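Local coordinates for protein tryptophan--tRNA ligase (PDB 2YY5) that probably catalyses the ATP-dependent attachment of tryptophan to tRNA(Trp), as a homodimeric aminoacyl-tRNA synthetase of class I, at residues Y22-Q33 with L64-L73. The protein carries 1 engineered substitution. Sequence-based numbering, arbitrary orientation.
Sequences YLGVMQSLIELQ and LVRTLLAVGL. With WSA (5'-O-[(L-tryptophylamino)sulfonyl]adenosine), chain J.
In the Rossmann-type nucleotide-binding domain of this class of synthetase, helix 19-26, which begins within the predicted 'HIGH' region, meets the C-terminal half of helix 54-71, with the short segment axes almost perpendicular (86°). M26 carries much of this crossing. Its chain, extended beyond CG, runs at about a right angle to L68, so that CG lies 3.9 Å from L68 CD2, while CE goes on to L64 CD1. Alongside, V71 presents its CG2 to the edge of the Y22 ring, in the ring plane and 3.5 Å from CE1; with CG anti to the backbone N (chi1 -177°), the ring lies beside its own carbonyl carbon and its CE1 edge comes to V71. A type I turn, M26 to L29, then redirects the chain into helix 29-35, where L29 CG reaches L73 CD1 at 4.0 Å.

Helix 54-71 ends in a Schellman motif at G72, whose positive phi (127°) ends the helix next to I30 and Q33. Q33 NE2 makes a weak hydrogen bond, 3.2 Å long, to G72 O, while its OE1 accepts from D74 N, so the two ends of the amide meet neighbouring parts of the chain just after the helix. On another side of helix 19-26, G24 CA lies 3.5 Å from N3 of the bound tryptophanyl-adenylate analogue. Beyond the contact, L64, L68 and L73 touch strands 37-42 and 78-82 at V42, L80 and L38, whereas V71 also touches I302 of helix 284-308.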
loop_
_atom_site.group_PDB
_atom_site.type_symbol
_atom_site.label_atom_id
_atom_site.label_comp_id
_atom_site.label_asym_id
_atom_site.label_seq_id
_atom_site.Cartn_x
_atom_site.Cartn_y
_atom_site.Cartn_z
ATOM N N TYR B 22 12.996 -12.201 22.032
ATOM C CA TYR B 22 12.862 -13.575 22.503
ATOM C C TYR B 22 11.880 -13.647 23.669
ATOM O O TYR B 22 10.893 -14.383 23.630
ATOM C CB TYR B 22 14.217 -14.153 22.952
ATOM C CG TYR B 22 14.114 -15.611 23.367
ATOM C CD1 TYR B 22 14.017 -16.622 22.410
ATOM C CD2 TYR B 22 14.006 -15.973 24.715
ATOM C CE1 TYR B 22 13.803 -17.952 22.775
ATOM C CE2 TYR B 22 13.789 -17.305 25.093
ATOM C CZ TYR B 22 13.688 -18.284 24.111
ATOM O OH TYR B 22 13.449 -19.590 24.447
ATOM N N LEU B 23 12.158 -12.867 24.702
ATOM C CA LEU B 23 11.314 -12.852 25.876
ATOM C C LEU B 23 9.946 -12.234 25.593
ATOM O O LEU B 23 8.935 -12.640 26.180
ATOM C CB LEU B 23 12.038 -12.110 27.013
ATOM C CG LEU B 23 12.790 -12.976 28.045
ATOM C CD1 LEU B 23 13.291 -14.262 27.408
ATOM C CD2 LEU B 23 13.949 -12.190 28.653
ATOM N N GLY B 24 9.904 -11.275 24.674
ATOM C CA GLY B 24 8.644 -10.628 24.368
ATOM C C GLY B 24 7.579 -11.505 23.738
ATOM O O GLY B 24 6.400 -11.400 24.094
ATOM N N VAL B 25 7.983 -12.372 22.809
ATOM C CA VAL B 25 7.035 -13.227 22.102
ATOM C C VAL B 25 7.540 -14.614 21.746
ATOM O O VAL B 25 6.814 -15.590 21.892
ATOM C CB VAL B 25 6.561 -12.564 20.781
ATOM C CG1 VAL B 25 5.715 -11.351 21.085
ATOM C CG2 VAL B 25 7.767 -12.156 19.936
ATOM N N MET B 26 8.771 -14.698 21.255
ATOM C CA MET B 26 9.346 -15.979 20.862
ATOM C C MET B 26 9.212 -17.092 21.891
ATOM O O MET B 26 8.701 -18.164 21.578
ATOM C CB MET B 26 10.821 -15.808 20.490
ATOM C CG MET B 26 11.018 -15.100 19.175
ATOM S SD MET B 26 12.730 -14.936 18.661
ATOM C CE MET B 26 12.522 -13.742 17.321
ATOM N N GLN B 27 9.670 -16.841 23.114
ATOM C CA GLN B 27 9.613 -17.836 24.185
ATOM C C GLN B 27 8.232 -18.442 24.441
ATOM O O GLN B 27 8.118 -19.636 24.727
ATOM C CB GLN B 27 10.145 -17.239 25.498
ATOM C CG GLN B 27 9.758 -18.045 26.737
ATOM C CD GLN B 27 10.260 -17.442 28.030
ATOM O OE1 GLN B 27 11.410 -17.643 28.411
ATOM N NE2 GLN B 27 9.398 -16.690 28.710
ATOM N N SER B 28 7.186 -17.629 24.348
ATOM C CA SER B 28 5.840 -18.124 24.603
ATOM C C SER B 28 5.209 -18.773 23.379
ATOM O O SER B 28 4.087 -19.275 23.440
ATOM C CB SER B 28 4.950 -16.986 25.101
ATOM O OG SER B 28 4.786 -16.008 24.102
ATOM N N LEU B 29 5.937 -18.768 22.272
ATOM C CA LEU B 29 5.459 -19.353 21.024
ATOM C C LEU B 29 5.188 -20.844 21.168
ATOM O O LEU B 29 4.278 -21.377 20.546
ATOM C CB LEU B 29 6.499 -19.134 19.931
ATOM C CG LEU B 29 6.073 -18.354 18.696
ATOM C CD1 LEU B 29 5.182 -17.182 19.071
ATOM C CD2 LEU B 29 7.328 -17.897 17.979
ATOM N N ILE B 30 5.991 -21.509 21.992
ATOM C CA ILE B 30 5.865 -22.946 22.221
ATOM C C ILE B 30 4.614 -23.341 23.004
ATOM O O ILE B 30 4.166 -24.484 22.932
ATOM C CB ILE B 30 7.099 -23.475 22.968
ATOM C CG1 ILE B 30 8.340 -23.267 22.103
ATOM C CG2 ILE B 30 6.913 -24.944 23.326
ATOM C CD1 ILE B 30 9.630 -23.490 22.839
ATOM N N GLU B 31 4.066 -22.396 23.757
ATOM C CA GLU B 31 2.868 -22.640 24.545
ATOM C C GLU B 31 1.673 -22.369 23.640
ATOM O O GLU B 31 0.681 -23.101 23.649
ATOM C CB GLU B 31 2.827 -21.692 25.747
ATOM C CG GLU B 31 4.168 -21.500 26.451
ATOM C CD GLU B 31 4.064 -20.599 27.675
ATOM O OE1 GLU B 31 5.113 -20.289 28.287
ATOM O OE2 GLU B 31 2.930 -20.205 28.029
ATOM N N LEU B 32 1.794 -21.306 22.851
ATOM C CA LEU B 32 0.744 -20.890 21.930
ATOM C C LEU B 32 0.363 -21.930 20.882
ATOM O O LEU B 32 -0.811 -22.250 20.724
ATOM C CB LEU B 32 1.145 -19.576 21.240
ATOM C CG LEU B 32 1.046 -18.340 22.141
ATOM C CD1 LEU B 32 1.583 -17.105 21.446
ATOM C CD2 LEU B 32 -0.401 -18.145 22.519
ATOM N N GLN B 33 1.350 -22.454 20.164
ATOM C CA GLN B 33 1.089 -23.446 19.125
ATOM C C GLN B 33 0.439 -24.694 19.697
ATOM O O GLN B 33 -0.034 -25.550 18.952
ATOM C CB GLN B 33 2.385 -23.829 18.422
ATOM C CG GLN B 33 3.462 -24.313 19.366
ATOM C CD GLN B 33 4.693 -24.756 18.628
ATOM O OE1 GLN B 33 5.033 -24.190 17.594
ATOM N NE2 GLN B 33 5.375 -25.765 19.152
ATOM N N LEU B 64 15.872 -15.457 10.434
ATOM C CA LEU B 64 14.773 -15.407 11.392
ATOM C C LEU B 64 14.028 -16.739 11.434
ATOM O O LEU B 64 13.698 -17.228 12.510
ATOM C CB LEU B 64 13.790 -14.283 11.047
ATOM C CG LEU B 64 12.669 -14.023 12.064
ATOM C CD1 LEU B 64 13.252 -13.579 13.398
ATOM C CD2 LEU B 64 11.752 -12.958 11.531
ATOM N N VAL B 65 13.768 -17.324 10.267
ATOM C CA VAL B 65 13.064 -18.594 10.215
ATOM C C VAL B 65 13.837 -19.650 10.980
ATOM O O VAL B 65 13.247 -20.456 11.698
ATOM C CB VAL B 65 12.842 -19.080 8.769
ATOM C CG1 VAL B 65 12.236 -20.472 8.778
ATOM C CG2 VAL B 65 11.898 -18.135 8.048
ATOM N N ARG B 66 15.156 -19.654 10.832
ATOM C CA ARG B 66 15.966 -20.619 11.555
ATOM C C ARG B 66 15.882 -20.390 13.065
ATOM O O ARG B 66 15.783 -21.343 13.837
ATOM C CB ARG B 66 17.418 -20.559 11.091
ATOM C CG ARG B 66 17.670 -21.294 9.781
ATOM C CD ARG B 66 19.150 -21.529 9.580
ATOM N NE ARG B 66 19.911 -20.288 9.663
ATOM C CZ ARG B 66 21.234 -20.229 9.762
ATOM N NH1 ARG B 66 21.844 -19.053 9.833
ATOM N NH2 ARG B 66 21.946 -21.349 9.799
ATOM N N THR B 67 15.914 -19.130 13.491
ATOM C CA THR B 67 15.817 -18.825 14.913
ATOM C C THR B 67 14.486 -19.318 15.484
ATOM O O THR B 67 14.448 -19.951 16.541
ATOM C CB THR B 67 15.937 -17.310 15.175
ATOM O OG1 THR B 67 17.250 -16.860 14.817
ATOM C CG2 THR B 67 15.693 -17.004 16.644
ATOM N N LEU B 68 13.395 -19.033 14.778
ATOM C CA LEU B 68 12.071 -19.446 15.231
ATOM C C LEU B 68 11.955 -20.961 15.351
ATOM O O LEU B 68 11.276 -21.470 16.241
ATOM C CB LEU B 68 10.993 -18.899 14.291
ATOM C CG LEU B 68 10.897 -17.371 14.276
ATOM C CD1 LEU B 68 9.809 -16.920 13.314
ATOM C CD2 LEU B 68 10.607 -16.874 15.689
ATOM N N LEU B 69 12.622 -21.677 14.453
ATOM C CA LEU B 69 12.616 -23.135 14.479
ATOM C C LEU B 69 13.530 -23.611 15.607
ATOM O O LEU B 69 13.142 -24.452 16.419
ATOM C CB LEU B 69 13.103 -23.692 13.139
ATOM C CG LEU B 69 12.074 -24.082 12.067
ATOM C CD1 LEU B 69 10.893 -23.149 12.087
ATOM C CD2 LEU B 69 12.747 -24.068 10.697
ATOM N N ALA B 70 14.737 -23.051 15.665
ATOM C CA ALA B 70 15.707 -23.427 16.693
ATOM C C ALA B 70 15.106 -23.197 18.062
ATOM O O ALA B 70 15.529 -23.784 19.054
ATOM C CB ALA B 70 16.971 -22.605 16.555
ATOM N N VAL B 71 14.103 -22.337 18.107
ATOM C CA VAL B 71 13.465 -22.019 19.361
ATOM C C VAL B 71 12.310 -22.941 19.710
ATOM O O VAL B 71 11.944 -23.051 20.875
ATOM C CB VAL B 71 13.027 -20.556 19.349
ATOM C CG1 VAL B 71 11.895 -20.329 20.314
ATOM C CG2 VAL B 71 14.227 -19.690 19.712
ATOM N N GLY B 72 11.744 -23.617 18.716
ATOM C CA GLY B 72 10.647 -24.527 19.001
ATOM C C GLY B 72 9.371 -24.345 18.193
ATOM O O GLY B 72 8.431 -25.131 18.341
ATOM N N LEU B 73 9.313 -23.313 17.356
ATOM C CA LEU B 73 8.129 -23.095 16.532
ATOM C C LEU B 73 8.075 -24.297 15.595
ATOM O O LEU B 73 9.000 -24.532 14.806
ATOM C CB LEU B 73 8.253 -21.789 15.742
ATOM C CG LEU B 73 7.025 -21.348 14.945
ATOM C CD1 LEU B 73 5.814 -21.207 15.859
ATOM C CD2 LEU B 73 7.332 -20.023 14.265
HETATM C CD2 WSA J . 3.368 -7.375 13.685
HETATM C CE3 WSA J . 3.304 -7.972 14.939
HETATM C CZ3 WSA J . 2.115 -8.555 15.359
HETATM C CH2 WSA J . 0.998 -8.538 14.529
HETATM C CZ2 WSA J . 1.065 -7.939 13.277
HETATM C CE2 WSA J . 2.255 -7.356 12.856
HETATM N N11 WSA J . 2.608 -6.745 11.728
HETATM C CD1 WSA J . 3.885 -6.381 11.802
HETATM C CG WSA J . 4.389 -6.747 12.980
HETATM C CB WSA J . 5.825 -6.530 13.450
HETATM C CA WSA J . 5.882 -5.633 14.689
HETATM N NH3 WSA J . 5.254 -4.334 14.415
HETATM C C WSA J . 7.348 -5.423 15.079
HETATM O O WSA J . 8.047 -4.635 14.451
HETATM N NS WSA J . 7.809 -6.128 16.107
HETATM S S WSA J . 9.437 -6.211 16.049
HETATM O O1S WSA J . 9.874 -6.872 14.776
HETATM O O2S WSA J . 10.026 -4.831 16.096
HETATM O "O5'" WSA J . 9.836 -6.984 17.187
HETATM C "C5'" WSA J . 9.240 -8.272 17.377
HETATM C "C4'" WSA J . 8.514 -8.443 18.715
HETATM O "O4'" WSA J . 9.420 -8.170 19.799
HETATM C "C3'" WSA J . 7.319 -7.504 18.898
HETATM O "O3'" WSA J . 6.261 -8.198 19.566
HETATM C "C2'" WSA J . 7.899 -6.435 19.822
HETATM O "O2'" WSA J . 6.846 -5.829 20.578
HETATM C "C1'" WSA J . 8.719 -7.341 20.738
HETATM N N9 WSA J . 9.692 -6.534 21.513
HETATM C C8 WSA J . 10.557 -5.671 20.985
HETATM N N7 WSA J . 11.324 -5.161 21.946
HETATM C C5 WSA J . 10.942 -5.706 23.099
HETATM C C4 WSA J . 9.894 -6.574 22.822
HETATM N N3 WSA J . 9.326 -7.253 23.832
HETATM C C2 WSA J . 9.756 -7.103 25.073
HETATM N N1 WSA J . 10.751 -6.286 25.367
HETATM C C6 WSA J . 11.367 -5.575 24.411
HETATM N N6 WSA J . 12.381 -4.765 24.708
#